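PDB 4J6O: metallophosphoesterase from Clostridium thermocellum, which probably removes 2',3' phosphate groups from RNA ends as the manganese-bound phosphatase of the bacterial Pnkp-Hen1 repair system. Local coordinates for residues Leu61-Leu66 against Leu203-His208; Ile221-Gly226 against Thr234-Pro239; Phe14-Asp19 against Gly149-Ala154. All blocks are in the same frame, centred on the assembly; numbering follows the deposited sequence.

Contact 1. Residues Leu61-Leu66 against Leu203-His208. With MN (manganese (II) ion), chain J.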
loop_
_atom_site.group_PDB
_atom_site.type_symbol
_atom_site.label_atom_id
_atom_site.label_comp_id
_atom_site.label_asym_id
_atom_site.label_seq_id
_atom_site.Cartn_x
_atom_site.Cartn_y
_atom_site.Cartn_z
ATOM N N LEU A 61 -4.658 -0.754 7.902
ATOM C CA LEU A 61 -5.017 -0.651 6.480
ATOM C C LEU A 61 -3.747 -0.411 5.689
ATOM O O LEU A 61 -3.104 0.610 5.885
ATOM C CB LEU A 61 -5.971 0.530 6.260
ATOM C CG LEU A 61 -7.273 0.490 7.050
ATOM C CD1 LEU A 61 -8.063 1.752 6.688
ATOM C CD2 LEU A 61 -8.102 -0.755 6.758
ATOM N N PHE A 62 -3.365 -1.373 4.836
ATOM C CA PHE A 62 -2.129 -1.230 4.050
ATOM C C PHE A 62 -2.493 -0.604 2.738
ATOM O O PHE A 62 -3.471 -1.027 2.114
ATOM C CB PHE A 62 -1.477 -2.595 3.805
ATOM C CG PHE A 62 -0.863 -3.236 5.041
ATOM C CD1 PHE A 62 0.369 -2.815 5.528
ATOM C CD2 PHE A 62 -1.524 -4.266 5.724
ATOM C CE1 PHE A 62 0.929 -3.417 6.675
ATOM C CE2 PHE A 62 -0.951 -4.862 6.883
ATOM C CZ PHE A 62 0.278 -4.432 7.348
ATOM N N LEU A 63 -1.654 0.339 2.293
ATOM C CA LEU A 63 -1.916 1.100 1.058
ATOM C C LEU A 63 -1.273 0.445 -0.151
ATOM O O LEU A 63 -1.363 0.972 -1.293
ATOM C CB LEU A 63 -1.486 2.537 1.203
ATOM C CG LEU A 63 -2.224 3.329 2.270
ATOM C CD1 LEU A 63 -1.724 4.784 2.233
ATOM C CD2 LEU A 63 -3.720 3.295 1.966
ATOM N N GLY A 64 -0.701 -0.714 0.079
ATOM C CA GLY A 64 -0.133 -1.525 -0.988
ATOM C C GLY A 64 1.304 -1.162 -1.318
ATOM O O GLY A 64 1.987 -0.461 -0.539
ATOM N N ASP A 65 1.779 -1.622 -2.459
ATOM C CA ASP A 65 3.214 -1.562 -2.849
ATOM C C ASP A 65 4.038 -2.251 -1.757
ATOM O O ASP A 65 4.967 -1.691 -1.164
ATOM C CB ASP A 65 3.682 -0.142 -3.115
ATOM C CG ASP A 65 3.607 0.218 -4.629
ATOM O OD1 ASP A 65 2.993 -0.575 -5.356
ATOM O OD2 ASP A 65 4.122 1.258 -5.060
ATOM N N LEU A 66 3.632 -3.489 -1.470
ATOM C CA LEU A 66 4.327 -4.390 -0.502
ATOM C C LEU A 66 5.625 -4.932 -1.065
ATOM O O LEU A 66 6.572 -5.198 -0.306
ATOM C CB LEU A 66 3.396 -5.587 -0.171
ATOM C CG LEU A 66 1.996 -5.242 0.271
ATOM C CD1 LEU A 66 1.286 -6.603 0.535
ATOM C CD2 LEU A 66 1.990 -4.364 1.523
ATOM N N LEU A 203 -12.175 11.903 4.063
ATOM C CA LEU A 203 -10.741 12.063 4.134
ATOM C C LEU A 203 -10.107 10.947 3.295
ATOM O O LEU A 203 -10.445 9.779 3.497
ATOM C CB LEU A 203 -10.329 11.873 5.581
ATOM C CG LEU A 203 -8.838 11.692 5.872
ATOM C CD1 LEU A 203 -8.074 12.953 5.546
ATOM C CD2 LEU A 203 -8.648 11.330 7.361
ATOM N N VAL A 204 -9.191 11.279 2.366
ATOM C CA VAL A 204 -8.562 10.235 1.561
ATOM C C VAL A 204 -7.137 10.096 2.010
ATOM O O VAL A 204 -6.361 11.041 1.912
ATOM C CB VAL A 204 -8.544 10.588 0.036
ATOM C CG1 VAL A 204 -7.990 9.424 -0.775
ATOM C CG2 VAL A 204 -9.957 11.012 -0.415
ATOM N N VAL A 205 -6.792 8.902 2.500
ATOM C CA VAL A 205 -5.396 8.624 2.898
ATOM C C VAL A 205 -4.847 7.696 1.809
ATOM O O VAL A 205 -5.445 6.659 1.500
ATOM C CB VAL A 205 -5.373 7.956 4.251
ATOM C CG1 VAL A 205 -3.946 7.711 4.710
ATOM C CG2 VAL A 205 -6.126 8.820 5.290
ATOM N N TYR A 206 -3.719 8.086 1.234
ATOM C CA TYR A 206 -3.178 7.386 0.083
ATOM C C TYR A 206 -1.668 7.441 0.097
ATOM O O TYR A 206 -1.091 8.040 1.017
ATOM C CB TYR A 206 -3.793 7.974 -1.235
ATOM C CG TYR A 206 -3.324 9.383 -1.559
ATOM C CD1 TYR A 206 -3.808 10.499 -0.867
ATOM C CD2 TYR A 206 -2.442 9.576 -2.602
ATOM C CE1 TYR A 206 -3.353 11.770 -1.176
ATOM C CE2 TYR A 206 -1.971 10.837 -2.933
ATOM C CZ TYR A 206 -2.428 11.926 -2.193
ATOM O OH TYR A 206 -1.991 13.175 -2.516
ATOM N N GLY A 207 -1.021 6.788 -0.878
ATOM C CA GLY A 207 0.436 6.691 -0.871
ATOM C C GLY A 207 0.937 6.657 -2.314
ATOM O O GLY A 207 1.367 5.585 -2.793
ATOM N N HIS A 208 0.876 7.793 -3.005
ATOM C CA HIS A 208 1.208 7.783 -4.415
ATOM C C HIS A 208 2.674 8.060 -4.639
ATOM O O HIS A 208 3.497 7.209 -4.347
ATOM C CB HIS A 208 0.326 8.770 -5.219
ATOM C CG HIS A 208 0.336 8.509 -6.695
ATOM N ND1 HIS A 208 0.899 7.392 -7.274
ATOM C CD2 HIS A 208 -0.216 9.228 -7.701
ATOM C CE1 HIS A 208 0.739 7.464 -8.600
ATOM N NE2 HIS A 208 0.063 8.557 -8.870
HETATM MN MN MN J . 5.551 2.658 -4.257
HETATM O O HOH W 1 6.926 4.305 -3.405
#
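Leu63 lies over one face of the peptide group that joins Tyr206 to Gly207. Its CD1 sits almost directly above Tyr206 C, at 3.4 Å. The nitrogen of the same peptide is a little farther off, with Gly207 N 3.8 Å from Leu63 CD1. The CB of Tyr206 points away from Leu63. Val204 O and His208 CB lie at the edge of the Tyr206 ring, in the ring plane, and Trp194 makes an edge-to-face stack with it. The second methyl, Leu63 CD2, reaches back along the strand to Val205 O at 3.8 Å. The two side chains meet more loosely, as Leu63 CD1 is 4.4 Å from Val205 CG1. Leu63 CG stands anti to its own carbonyl carbon (chi1 -63°), and this sends both methyls across to strand 203-206. No hydrogen bond crosses the contact. Just beyond Leu63, the chain turns through Gly64 to Asp65, whose OD2 binds the manganese at 2.2 Å. Asp65 OD1 accepts a hydrogen bond from His96 N, so both carboxylate oxygens are held. Asp19 and His21 also bind this metal. The Gly-Asp pair in the loop after strand 59-62 is the second signature motif of calcineurin-like metallophosphoesterases.

Contact 2. Residues Ile221-Gly226 against Thr234-Pro239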
loop_
_atom_site.group_PDB
_atom_site.type_symbol
_atom_site.label_atom_id
_atom_site.label_comp_id
_atom_site.label_asym_id
_atom_site.label_seq_id
_atom_site.Cartn_x
_atom_site.Cartn_y
_atom_site.Cartn_z
ATOM N N ILE A 221 -4.356 13.091 2.271
ATOM C CA ILE A 221 -2.964 13.075 2.761
ATOM C C ILE A 221 -2.203 11.916 2.145
ATOM O O ILE A 221 -2.663 10.767 2.175
ATOM C CB ILE A 221 -2.909 12.991 4.309
ATOM C CG1 ILE A 221 -1.436 12.998 4.803
ATOM C CG2 ILE A 221 -3.690 11.811 4.890
ATOM C CD1 ILE A 221 -1.319 13.204 6.305
ATOM N N ASN A 222 -1.047 12.217 1.598
ATOM C CA ASN A 222 -0.214 11.195 0.993
ATOM C C ASN A 222 0.804 10.813 2.065
ATOM O O ASN A 222 1.576 11.669 2.539
ATOM C CB ASN A 222 0.502 11.812 -0.211
ATOM C CG ASN A 222 1.477 10.839 -0.899
ATOM O OD1 ASN A 222 1.810 9.795 -0.360
ATOM N ND2 ASN A 222 1.959 11.219 -2.095
ATOM N N ILE A 223 0.779 9.558 2.465
ATOM C CA ILE A 223 1.689 9.118 3.536
ATOM C C ILE A 223 2.844 8.205 3.066
ATOM O O ILE A 223 3.483 7.520 3.872
ATOM C CB ILE A 223 0.908 8.402 4.672
ATOM C CG1 ILE A 223 0.246 7.120 4.186
ATOM C CG2 ILE A 223 -0.114 9.364 5.321
ATOM C CD1 ILE A 223 -0.295 6.259 5.393
ATOM N N ASP A 224 3.123 8.202 1.757
ATOM C CA ASP A 224 4.330 7.499 1.300
ATOM C C ASP A 224 5.566 8.358 1.488
ATOM O O ASP A 224 5.855 9.198 0.627
ATOM C CB ASP A 224 4.192 7.125 -0.186
ATOM C CG ASP A 224 5.400 6.359 -0.707
ATOM O OD1 ASP A 224 6.286 6.076 0.108
ATOM O OD2 ASP A 224 5.435 6.015 -1.930
ATOM N N THR A 225 6.276 8.123 2.594
ATOM C CA THR A 225 7.452 8.911 2.964
ATOM C C THR A 225 8.713 8.178 2.564
ATOM O O THR A 225 9.781 8.444 3.103
ATOM C CB THR A 225 7.395 9.239 4.459
ATOM O OG1 THR A 225 6.967 8.084 5.208
ATOM C CG2 THR A 225 6.365 10.356 4.642
ATOM N N GLY A 226 8.592 7.285 1.577
ATOM C CA GLY A 226 9.735 6.690 0.900
ATOM C C GLY A 226 10.686 5.894 1.772
ATOM O O GLY A 226 11.910 6.006 1.673
ATOM N N THR A 234 5.570 5.477 7.351
ATOM C CA THR A 234 4.579 6.247 8.089
ATOM C C THR A 234 3.272 5.478 8.284
ATOM O O THR A 234 2.746 4.838 7.306
ATOM C CB THR A 234 4.297 7.590 7.355
ATOM O OG1 THR A 234 5.488 8.377 7.416
ATOM C CG2 THR A 234 3.134 8.322 8.012
ATOM N N ALA A 235 2.699 5.616 9.486
ATOM C CA ALA A 235 1.303 5.205 9.710
ATOM C C ALA A 235 0.493 6.425 10.050
ATOM O O ALA A 235 0.987 7.326 10.748
ATOM C CB ALA A 235 1.178 4.207 10.899
ATOM N N TYR A 236 -0.749 6.448 9.597
ATOM C CA TYR A 236 -1.694 7.492 9.936
ATOM C C TYR A 236 -2.759 6.855 10.807
ATOM O O TYR A 236 -3.414 5.868 10.407
ATOM C CB TYR A 236 -2.295 8.083 8.627
ATOM C CG TYR A 236 -3.283 9.223 8.820
ATOM C CD1 TYR A 236 -4.630 8.964 9.123
ATOM C CD2 TYR A 236 -2.902 10.530 8.616
ATOM C CE1 TYR A 236 -5.531 10.030 9.275
ATOM C CE2 TYR A 236 -3.793 11.585 8.743
ATOM C CZ TYR A 236 -5.090 11.321 9.063
ATOM O OH TYR A 236 -5.948 12.386 9.146
ATOM N N ARG A 237 -2.906 7.384 12.043
ATOM C CA ARG A 237 -3.841 6.787 12.971
ATOM C C ARG A 237 -5.173 7.503 12.800
ATOM O O ARG A 237 -5.246 8.728 12.782
ATOM C CB ARG A 237 -3.322 6.957 14.412
ATOM C CG ARG A 237 -1.920 6.495 14.523
ATOM C CD ARG A 237 -1.466 6.423 15.981
ATOM N NE ARG A 237 -2.071 5.337 16.727
ATOM C CZ ARG A 237 -2.760 5.522 17.873
ATOM N NH1 ARG A 237 -2.985 6.740 18.379
ATOM N NH2 ARG A 237 -3.254 4.486 18.524
ATOM N N TYR A 238 -6.198 6.712 12.555
ATOM C CA TYR A 238 -7.558 7.187 12.341
ATOM C C TYR A 238 -8.482 6.609 13.411
ATOM O O TYR A 238 -8.464 5.412 13.635
ATOM C CB TYR A 238 -8.020 6.685 10.970
ATOM C CG TYR A 238 -9.416 7.143 10.610
ATOM C CD1 TYR A 238 -10.505 6.415 11.019
ATOM C CD2 TYR A 238 -9.630 8.317 9.880
ATOM C CE1 TYR A 238 -11.798 6.841 10.708
ATOM C CE2 TYR A 238 -10.915 8.739 9.546
ATOM C CZ TYR A 238 -11.994 7.998 9.996
ATOM O OH TYR A 238 -13.289 8.395 9.693
ATOM N N PRO A 239 -9.356 7.446 14.023
ATOM C CA PRO A 239 -9.684 8.834 13.689
ATOM C C PRO A 239 -8.865 9.873 14.406
ATOM O O PRO A 239 -9.206 11.062 14.243
ATOM C CB PRO A 239 -11.146 8.955 14.129
ATOM C CG PRO A 239 -11.179 8.069 15.334
ATOM C CD PRO A 239 -10.316 6.873 14.979
HETATM O O HOH W 2 5.082 5.286 4.497
#
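Ile223 and Thr234 mark the closest backbone approach, with CA atoms 6.1 Å apart, and the two main chains are linked here through a water. Water 2 donates to Ile223 O at 2.8 Å and accepts from Thr234 N at 2.9 Å. The threonine hydroxyls meet next to this bridge, Thr225 OG1 lying 2.7 Å from Thr234 OG1. Thr225 OG1 also has a hydrogen bond with Lys232 O, which ties the same hydroxyl to the start of strand 232-238. Thr234 CG2 rests 4.0 Å from Ile223 CB. Farther along, apolar side chains carry the contact. Ile221 crosses the Tyr236 ring obliquely, with Ile221 CD1 3.8 Å from Tyr236 CE2 and Ile221 CG2 close to Tyr236 CE2 and CD2. Ile223 meets Tyr236 at about a right angle, with Ile223 CG2 4.2 Å from Tyr236 CB. Two successive Asx turns shape the loop that follows strand 220-222. Asn222 OD1 accepts from Asp224 N with an N-H...O angle of 164°, and Asp224 OD1 accepts from Gly226 N above its carboxylate plane. Strands 220-222 and 232-238 belong to different sheets, so this is the interior of the two-sheet sandwich of the calcineurin-like fold.

Contact 3. Residues Phe14-Asp19 against Gly149-Ala154. With MN (manganese (II) ion), chain J.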
loop_
_atom_site.group_PDB
_atom_site.type_symbol
_atom_site.label_atom_id
_atom_site.label_comp_id
_atom_site.label_asym_id
_atom_site.label_seq_id
_atom_site.Cartn_x
_atom_site.Cartn_y
_atom_site.Cartn_z
ATOM N N PHE A 14 -8.179 2.729 12.885
ATOM C CA PHE A 14 -7.308 2.110 11.872
ATOM C C PHE A 14 -5.949 2.738 11.963
ATOM O O PHE A 14 -5.818 3.902 12.325
ATOM C CB PHE A 14 -7.799 2.419 10.446
ATOM C CG PHE A 14 -9.179 1.947 10.166
ATOM C CD1 PHE A 14 -9.451 0.602 10.092
ATOM C CD2 PHE A 14 -10.216 2.865 9.961
ATOM C CE1 PHE A 14 -10.731 0.162 9.806
ATOM C CE2 PHE A 14 -11.483 2.440 9.642
ATOM C CZ PHE A 14 -11.768 1.094 9.597
ATOM N N ASP A 15 -4.924 1.957 11.637
ATOM C CA ASP A 15 -3.590 2.506 11.444
ATOM C C ASP A 15 -3.241 2.219 10.016
ATOM O O ASP A 15 -3.252 1.054 9.588
ATOM C CB ASP A 15 -2.627 1.859 12.425
ATOM C CG ASP A 15 -2.996 2.197 13.857
ATOM O OD1 ASP A 15 -3.163 3.386 14.155
ATOM O OD2 ASP A 15 -3.139 1.263 14.656
ATOM N N ILE A 16 -3.068 3.300 9.274
ATOM C CA ILE A 16 -2.989 3.229 7.800
ATOM C C ILE A 16 -1.532 3.388 7.391
ATOM O O ILE A 16 -0.879 4.343 7.815
ATOM C CB ILE A 16 -3.839 4.345 7.159
ATOM C CG1 ILE A 16 -5.280 4.303 7.695
ATOM C CG2 ILE A 16 -3.827 4.192 5.616
ATOM C CD1 ILE A 16 -6.095 5.492 7.288
ATOM N N ILE A 17 -0.985 2.416 6.646
ATOM C CA ILE A 17 0.494 2.353 6.490
ATOM C C ILE A 17 0.820 2.495 4.985
ATOM O O ILE A 17 0.197 1.840 4.134
ATOM C CB ILE A 17 1.043 1.028 7.026
ATOM C CG1 ILE A 17 0.872 1.010 8.568
ATOM C CG2 ILE A 17 2.542 0.892 6.748
ATOM C CD1 ILE A 17 1.281 -0.243 9.255
ATOM N N GLY A 18 1.820 3.327 4.678
ATOM C CA GLY A 18 2.215 3.586 3.290
ATOM C C GLY A 18 3.132 2.509 2.725
ATOM O O GLY A 18 3.264 1.413 3.248
ATOM N N ASP A 19 3.733 2.824 1.569
ATOM C CA ASP A 19 4.458 1.800 0.815
ATOM C C ASP A 19 5.597 1.180 1.613
ATOM O O ASP A 19 6.507 1.876 2.089
ATOM C CB ASP A 19 5.098 2.453 -0.411
ATOM C CG ASP A 19 4.131 3.198 -1.269
ATOM O OD1 ASP A 19 3.258 3.995 -0.816
ATOM O OD2 ASP A 19 4.309 3.044 -2.530
ATOM N N GLY A 149 -18.514 6.392 5.192
ATOM C CA GLY A 149 -18.063 7.288 4.138
ATOM C C GLY A 149 -17.158 8.422 4.594
ATOM O O GLY A 149 -16.896 9.350 3.841
ATOM N N LYS A 150 -16.622 8.347 5.806
ATOM C CA LYS A 150 -15.778 9.413 6.285
ATOM C C LYS A 150 -14.304 9.217 5.911
ATOM O O LYS A 150 -13.487 10.145 6.015
ATOM C CB LYS A 150 -15.877 9.505 7.822
ATOM C CG LYS A 150 -17.199 10.057 8.251
ATOM C CD LYS A 150 -17.404 9.783 9.748
ATOM C CE LYS A 150 -18.824 10.188 10.198
ATOM N NZ LYS A 150 -19.116 9.631 11.607
ATOM N N LEU A 151 -13.967 8.018 5.434
ATOM C CA LEU A 151 -12.581 7.709 5.148
ATOM C C LEU A 151 -12.534 6.909 3.873
ATOM O O LEU A 151 -13.340 5.989 3.708
ATOM C CB LEU A 151 -12.005 6.899 6.312
ATOM C CG LEU A 151 -10.585 6.272 6.145
ATOM C CD1 LEU A 151 -9.506 7.337 5.979
ATOM C CD2 LEU A 151 -10.285 5.224 7.290
ATOM N N VAL A 152 -11.596 7.243 2.997
ATOM C CA VAL A 152 -11.322 6.411 1.790
ATOM C C VAL A 152 -9.837 6.104 1.814
ATOM O O VAL A 152 -9.023 6.999 2.033
ATOM C CB VAL A 152 -11.704 7.190 0.540
ATOM C CG1 VAL A 152 -11.228 6.464 -0.735
ATOM C CG2 VAL A 152 -13.273 7.375 0.453
ATOM N N VAL A 153 -9.479 4.860 1.519
ATOM C CA VAL A 153 -8.061 4.496 1.348
ATOM C C VAL A 153 -7.902 3.922 -0.045
ATOM O O VAL A 153 -8.736 3.148 -0.524
ATOM C CB VAL A 153 -7.515 3.510 2.414
ATOM C CG1 VAL A 153 -7.426 4.208 3.821
ATOM C CG2 VAL A 153 -8.293 2.186 2.477
ATOM N N ALA A 154 -6.801 4.311 -0.690
ATOM C CA ALA A 154 -6.458 3.864 -2.047
ATOM C C ALA A 154 -4.995 4.109 -2.240
ATOM O O ALA A 154 -4.424 4.998 -1.566
ATOM C CB ALA A 154 -7.248 4.656 -3.116
HETATM MN MN MN J . 5.551 2.658 -4.257
HETATM O O HOH W 1 6.926 4.305 -3.405
#
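Ile16 and Phe14 meet Leu151 and Val153 between the two facing sheets of the calcineurin-like beta sandwich. Strands 14-17 and 151-154 run in roughly the same direction, 31° apart, and their axes approach to 9.7 Å. That spacing is filled by side chains, and no hydrogen bond crosses it. The apolar contacts form a short row. Leu151 divides its two methyls between two partners. Leu151 CD2 touches the Phe14 ring obliquely, 3.6 Å from Phe14 CD2, while Leu151 CD1 meets Ile16 CD1 tip to tip at 4.1 Å. With chi1 at 171°, Leu151 extends away from its backbone N, which carries the fork over to the other sheet. Ile16 CD1 also meets Val153 CG1 at 3.9 Å, and Ile16 CG2 packs on the same methyl, so Val153 CG1 sits against both branches of the isoleucine. Tyr238 and Leu146 flank the Phe14 end. In the backbone, Lys150 and Leu151 both face Leu146 in a classic beta bulge where strand 151-154 begins. Metal binding lies beyond the strand packing. Strand 14-17 is followed by Gly18 and Asp19, part of the family's Gly-Asp-x-His motif with His21. Asp19 OD2 binds the manganese at 2.2 Å, and water 1 fills another position on the ion.

How the contacts relate
All three contacts are buried and join the same two sheets. Strands 59-62, 14-17 and 232-238 are successive neighbours in one sheet, and strands 151-154, 203-206 and 220-222 in the other. Probable backbone hydrogen bonds connect the contacts within each sheet, as from Tyr236 N to Ile16 O and from Val152 N to Leu203 O. Contact 1 is the most central, about 4 Å from the centre of the chain. It lays one leucine on the backbone of strand 203-206 and the turn after it, whereas contact 3 is side chain on side chain. The loops after strands 59-62 and 14-17 each supply an aspartate to the shared manganese. Contact 2 mixes apolar packing with paired hydroxyls and a bridging water.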